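Side-chain contacts in Ent-copalyl diphosphate synthase (Streptomyces platensis, PDB 5BP8), which is a bacterial terpene cyclase-family protein, a largely helical single chain with a region related to the C-terminal domain of squalene-hopene cyclases: residues A[103-106]-A[107-111]; A[349-352]-A[353-357]. All coordinates share one frame; numbering follows the deposited sequence.

Interaction 1 (A[103-106]-A[107-111])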
ATOM      1  N   ALA A 103       9.950  28.695  -2.858  1.00 21.14           N
ATOM      2  CA  ALA A 103      10.692  28.176  -3.970  1.00 22.23           C
ATOM      3  C   ALA A 103      10.201  26.769  -4.282  1.00 21.50           C
ATOM      4  O   ALA A 103       9.933  26.434  -5.448  1.00 20.96           O
ATOM      5  CB  ALA A 103      12.182  28.139  -3.655  1.00 23.44           C
ATOM      6  N   ALA A 104      10.118  25.942  -3.236  1.00 20.20           N
ATOM      7  CA  ALA A 104       9.593  24.586  -3.383  1.00 19.36           C
ATOM      8  C   ALA A 104       8.179  24.603  -3.940  1.00 18.63           C
ATOM      9  O   ALA A 104       7.834  23.834  -4.848  1.00 17.63           O
ATOM     10  CB  ALA A 104       9.628  23.846  -2.055  1.00 19.35           C
ATOM     11  N   CYS A 105       7.353  25.467  -3.386  1.00 18.18           N
ATOM     12  CA  CYS A 105       5.968  25.562  -3.799  1.00 18.66           C
ATOM     13  C   CYS A 105       5.825  25.935  -5.275  1.00 18.75           C
ATOM     14  O   CYS A 105       5.083  25.266  -6.039  1.00 17.11           O
ATOM     15  CB  CYS A 105       5.262  26.577  -2.934  1.00 18.92           C
ATOM     16  SG  CYS A 105       3.487  26.619  -3.197  1.00 20.37           S
ATOM     17  N   ALA A 106       6.542  26.980  -5.688  1.00 17.78           N
ATOM     18  CA  ALA A 106       6.478  27.446  -7.080  1.00 18.54           C
ATOM     19  C   ALA A 106       6.960  26.388  -8.052  1.00 18.40           C
ATOM     20  O   ALA A 106       6.363  26.195  -9.139  1.00 18.07           O
ATOM     21  CB  ALA A 106       7.252  28.727  -7.257  1.00 19.55           C
ATOM     22  N   ASP A 107       8.006  25.669  -7.669  1.00 18.12           N
ATOM     23  CA  ASP A 107       8.498  24.591  -8.543  1.00 18.92           C
ATOM     24  C   ASP A 107       7.518  23.428  -8.627  1.00 17.52           C
ATOM     25  O   ASP A 107       7.397  22.819  -9.688  1.00 16.27           O
ATOM     26  CB  ASP A 107       9.878  24.101  -8.106  1.00 20.58           C
ATOM     27  CG  ASP A 107      10.982  25.149  -8.339  1.00 23.71           C
ATOM     28  OD1 ASP A 107      12.046  24.971  -7.711  1.00 24.31           O
ATOM     29  OD2 ASP A 107      10.794  26.081  -9.159  1.00 24.55           O
ATOM     30  N   GLY A 108       6.814  23.139  -7.527  1.00 15.82           N
ATOM     31  CA  GLY A 108       5.704  22.176  -7.522  1.00 15.69           C
ATOM     32  C   GLY A 108       4.552  22.584  -8.422  1.00 15.49           C
ATOM     33  O   GLY A 108       4.024  21.773  -9.187  1.00 14.86           O
ATOM     34  N   LEU A 109       4.192  23.855  -8.368  1.00 14.96           N
ATOM     35  CA  LEU A 109       3.174  24.416  -9.278  1.00 15.77           C
ATOM     36  C   LEU A 109       3.583  24.276 -10.731  1.00 15.77           C
ATOM     37  O   LEU A 109       2.757  23.884 -11.584  1.00 15.50           O
ATOM     38  CB  LEU A 109       2.892  25.886  -8.948  1.00 16.50           C
ATOM     39  CG  LEU A 109       2.150  26.122  -7.635  1.00 16.29           C
ATOM     40  CD1 LEU A 109       2.327  27.538  -7.094  1.00 17.08           C
ATOM     41  CD2 LEU A 109       0.675  25.735  -7.756  1.00 16.36           C
ATOM     42  N   GLY A 110       4.855  24.552 -11.014  1.00 16.11           N
ATOM     43  CA  GLY A 110       5.403  24.343 -12.334  1.00 16.43           C
ATOM     44  C   GLY A 110       5.284  22.904 -12.787  1.00 16.22           C
ATOM     45  O   GLY A 110       4.862  22.649 -13.924  1.00 16.54           O
ATOM     46  N   ALA A 111       5.668  21.951 -11.937  1.00 16.22           N
ATOM     47  CA  ALA A 111       5.543  20.542 -12.279  1.00 16.34           C
ATOM     48  C   ALA A 111       4.097  20.109 -12.552  1.00 16.89           C
ATOM     49  O   ALA A 111       3.857  19.289 -13.442  1.00 17.07           O
ATOM     50  CB  ALA A 111       6.184  19.650 -11.203  1.00 16.31           C
TER
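Ala104 O is gripped twice: the backbone N of Gly108 donates to it over 2.9 Å, and Gln58 NE2 adds a second hydrogen bond from outside the helix. The same i to i+4 pattern binds Asp107 N to Ala103 O (3.0 Å), Leu109 N to Cys105 O and Gly110 N to Ala106 O. Asp107 folds back along the helix. With CG anti to its own carbonyl carbon (chi1 -69°), Asp107 CG comes 3.3 Å from Ala103 O. Asp107 OD1 and Ala103 O are both acceptors and only 3.4 Å apart, a mildly unfavourable approach, while Asp107 OD2 has a long, weak ion pair with Lys152 NZ. The stretch 103-111 lies in helix 98-116, which packs with helices 72-86 and 127-144, consistent with the alpha-barrel domains of class II terpene cyclases. On its buried side Cys105 and Leu109 press on helix 72-86, at Leu82, Leu83 and Val79, and Leu109 also meets Ile138 and Leu142 of helix 127-144. With SG anti to the backbone N (chi1 -172°), Cys105 makes a loose apolar contact, 4.2 Å from SG to CD1 of Leu109. Leu109 CG rests 3.4 Å from Cys105 O.

Interaction 2 (A[349-352]-A[353-357])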
ATOM      1  N   THR A 349      -6.341  -9.359  -9.460  1.00 20.84           N
ATOM      2  CA  THR A 349      -5.721 -10.655  -9.795  1.00 21.44           C
ATOM      3  C   THR A 349      -5.021 -11.248  -8.581  1.00 20.78           C
ATOM      4  O   THR A 349      -5.166 -12.449  -8.310  1.00 21.40           O
ATOM      5  CB  THR A 349      -4.704 -10.518 -10.946  1.00 21.71           C
ATOM      6  OG1 THR A 349      -3.732  -9.507 -10.610  1.00 22.33           O
ATOM      7  CG2 THR A 349      -5.406 -10.141 -12.242  1.00 22.36           C
ATOM      8  N   SER A 350      -4.318 -10.409  -7.796  1.00 19.77           N
ATOM      9  CA  SER A 350      -3.594 -10.895  -6.615  1.00 19.57           C
ATOM     10  C   SER A 350      -4.582 -11.428  -5.565  1.00 19.29           C
ATOM     11  O   SER A 350      -4.288 -12.404  -4.882  1.00 20.52           O
ATOM     12  CB  SER A 350      -2.661  -9.811  -6.003  1.00 19.71           C
ATOM     13  OG  SER A 350      -3.416  -8.825  -5.345  1.00 19.75           O
ATOM     14  N   THR A 351      -5.735 -10.789  -5.434  1.00 19.17           N
ATOM     15  CA  THR A 351      -6.762 -11.234  -4.491  1.00 19.51           C
ATOM     16  C   THR A 351      -7.257 -12.645  -4.856  1.00 20.19           C
ATOM     17  O   THR A 351      -7.346 -13.534  -4.004  1.00 21.22           O
ATOM     18  CB  THR A 351      -7.922 -10.243  -4.449  1.00 19.75           C
ATOM     19  OG1 THR A 351      -7.447  -8.964  -3.985  1.00 19.73           O
ATOM     20  CG2 THR A 351      -9.074 -10.721  -3.538  1.00 20.25           C
ATOM     21  N   ASN A 352      -7.566 -12.840  -6.128  1.00 21.37           N
ATOM     22  CA  ASN A 352      -8.006 -14.155  -6.592  1.00 22.32           C
ATOM     23  C   ASN A 352      -6.942 -15.219  -6.431  1.00 23.21           C
ATOM     24  O   ASN A 352      -7.255 -16.339  -6.014  1.00 22.44           O
ATOM     25  CB  ASN A 352      -8.542 -14.072  -8.012  1.00 23.43           C
ATOM     26  CG  ASN A 352      -9.969 -13.556  -8.049  1.00 25.55           C
ATOM     27  OD1 ASN A 352     -10.943 -14.347  -8.051  1.00 26.91           O
ATOM     28  ND2 ASN A 352     -10.122 -12.240  -8.033  1.00 25.52           N
ATOM     29  N   ALA A 353      -5.681 -14.874  -6.724  1.00 21.31           N
ATOM     30  CA  ALA A 353      -4.552 -15.753  -6.380  1.00 21.73           C
ATOM     31  C   ALA A 353      -4.537 -16.151  -4.910  1.00 21.53           C
ATOM     32  O   ALA A 353      -4.373 -17.342  -4.583  1.00 21.86           O
ATOM     33  CB  ALA A 353      -3.215 -15.119  -6.769  1.00 20.83           C
ATOM     34  N   HIS A 354      -4.706 -15.177  -4.003  1.00 20.10           N
ATOM     35  CA  HIS A 354      -4.650 -15.471  -2.589  1.00 20.54           C
ATOM     36  C   HIS A 354      -5.858 -16.321  -2.125  1.00 20.81           C
ATOM     37  O   HIS A 354      -5.722 -17.200  -1.258  1.00 21.41           O
ATOM     38  CB  HIS A 354      -4.454 -14.164  -1.778  1.00 21.48           C
ATOM     39  CG  HIS A 354      -3.129 -13.517  -2.046  1.00 22.58           C
ATOM     40  ND1 HIS A 354      -2.918 -12.152  -1.972  1.00 23.02           N
ATOM     41  CD2 HIS A 354      -1.947 -14.059  -2.415  1.00 23.82           C
ATOM     42  CE1 HIS A 354      -1.666 -11.890  -2.295  1.00 23.16           C
ATOM     43  NE2 HIS A 354      -1.057 -13.026  -2.576  1.00 23.80           N
ATOM     44  N   ILE A 355      -7.002 -16.100  -2.746  1.00 20.45           N
ATOM     45  CA  ILE A 355      -8.179 -16.915  -2.486  1.00 21.75           C
ATOM     46  C   ILE A 355      -7.959 -18.341  -2.990  1.00 22.39           C
ATOM     47  O   ILE A 355      -8.310 -19.298  -2.299  1.00 24.86           O
ATOM     48  CB  ILE A 355      -9.450 -16.277  -3.072  1.00 21.37           C
ATOM     49  CG1 ILE A 355      -9.745 -15.006  -2.274  1.00 20.57           C
ATOM     50  CG2 ILE A 355     -10.667 -17.195  -2.916  1.00 21.41           C
ATOM     51  CD1 ILE A 355     -10.709 -14.076  -2.931  1.00 21.28           C
ATOM     52  N   LEU A 356      -7.332 -18.476  -4.141  1.00 22.70           N
ATOM     53  CA  LEU A 356      -6.975 -19.813  -4.639  1.00 23.87           C
ATOM     54  C   LEU A 356      -6.089 -20.560  -3.644  1.00 25.24           C
ATOM     55  O   LEU A 356      -6.303 -21.768  -3.387  1.00 25.22           O
ATOM     56  CB  LEU A 356      -6.335 -19.729  -6.008  1.00 23.97           C
ATOM     57  CG  LEU A 356      -5.848 -21.040  -6.637  1.00 24.15           C
ATOM     58  CD1 LEU A 356      -6.999 -22.013  -6.753  1.00 25.42           C
ATOM     59  CD2 LEU A 356      -5.246 -20.815  -7.990  1.00 24.17           C
ATOM     60  N   GLU A 357      -5.114 -19.865  -3.053  1.00 24.04           N
ATOM     61  CA  GLU A 357      -4.273 -20.479  -2.038  1.00 24.93           C
ATOM     62  C   GLU A 357      -5.058 -20.871  -0.788  1.00 26.07           C
ATOM     63  O   GLU A 357      -4.881 -21.984  -0.283  1.00 26.25           O
ATOM     64  CB  GLU A 357      -3.094 -19.595  -1.655  1.00 26.24           C
ATOM     65  CG  GLU A 357      -2.169 -19.291  -2.838  1.00 26.20           C
ATOM     66  CD  GLU A 357      -1.033 -18.365  -2.459  1.00 28.34           C
ATOM     67  OE1 GLU A 357      -1.290 -17.391  -1.680  1.00 28.31           O
ATOM     68  OE2 GLU A 357       0.103 -18.620  -2.931  1.00 29.88           O
TER
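The imidazole of His354 lies over the carbonyl of Ser350, one turn earlier, with Ser350 O 3.1 Å above the ring plane and displaced toward the rim. A chi1 of -65° sets His354 CG anti to its carbonyl carbon, which lays the ring back over Ser350 O. His354 ND1 is the closest ring atom, 3.2 Å from Ser350 O, but the angle is too poor for a hydrogen bond; ND1 bonds instead to Asp308 OD1, which fixes the ring's rotation. Ser350 O already accepts His354 N at 2.9 Å. Trp266 meets the imidazole with the ring planes at about 85°. Thr351 and Ile355 run side by side, pointing the same way, and their methyls touch at 3.8 Å between Thr351 CG2 and Ile355 CD1. The threonine torsion (chi1 -62°) sets CG2 anti to the backbone N and turns OG1 to Ser348 OG. Asn352 is held at both ends of its amide, OD1 by Phe338 N and ND2 on Ser348 O, while Ser350 OG bonds to Asp396 OD2. Ser350, Thr351, Asn352 and His354 are buried residues at the start of helix 349-365. Asp308 is probably the middle aspartate of a DXDD motif, paired with a histidine as in the active site of squalene-hopene cyclase.

Interactions 1 and 2 are short runs within one helix each, but they sit in different parts of the molecule. Their centres are 42 Å apart, on opposite sides of the chain's centre, and their nearest atoms stay about 30 Å from each other, so neither touches the other. The centre of interaction 1 lies about 27 Å, that of interaction 2 about 17 Å, from the chain centre. Interaction 1 is partly buried, whereas every touching residue of interaction 2 is buried. Of the two, only interaction 2 touches the DXDD-like run, through Asp308, and so borders the putative active site; interaction 1 is remote from it.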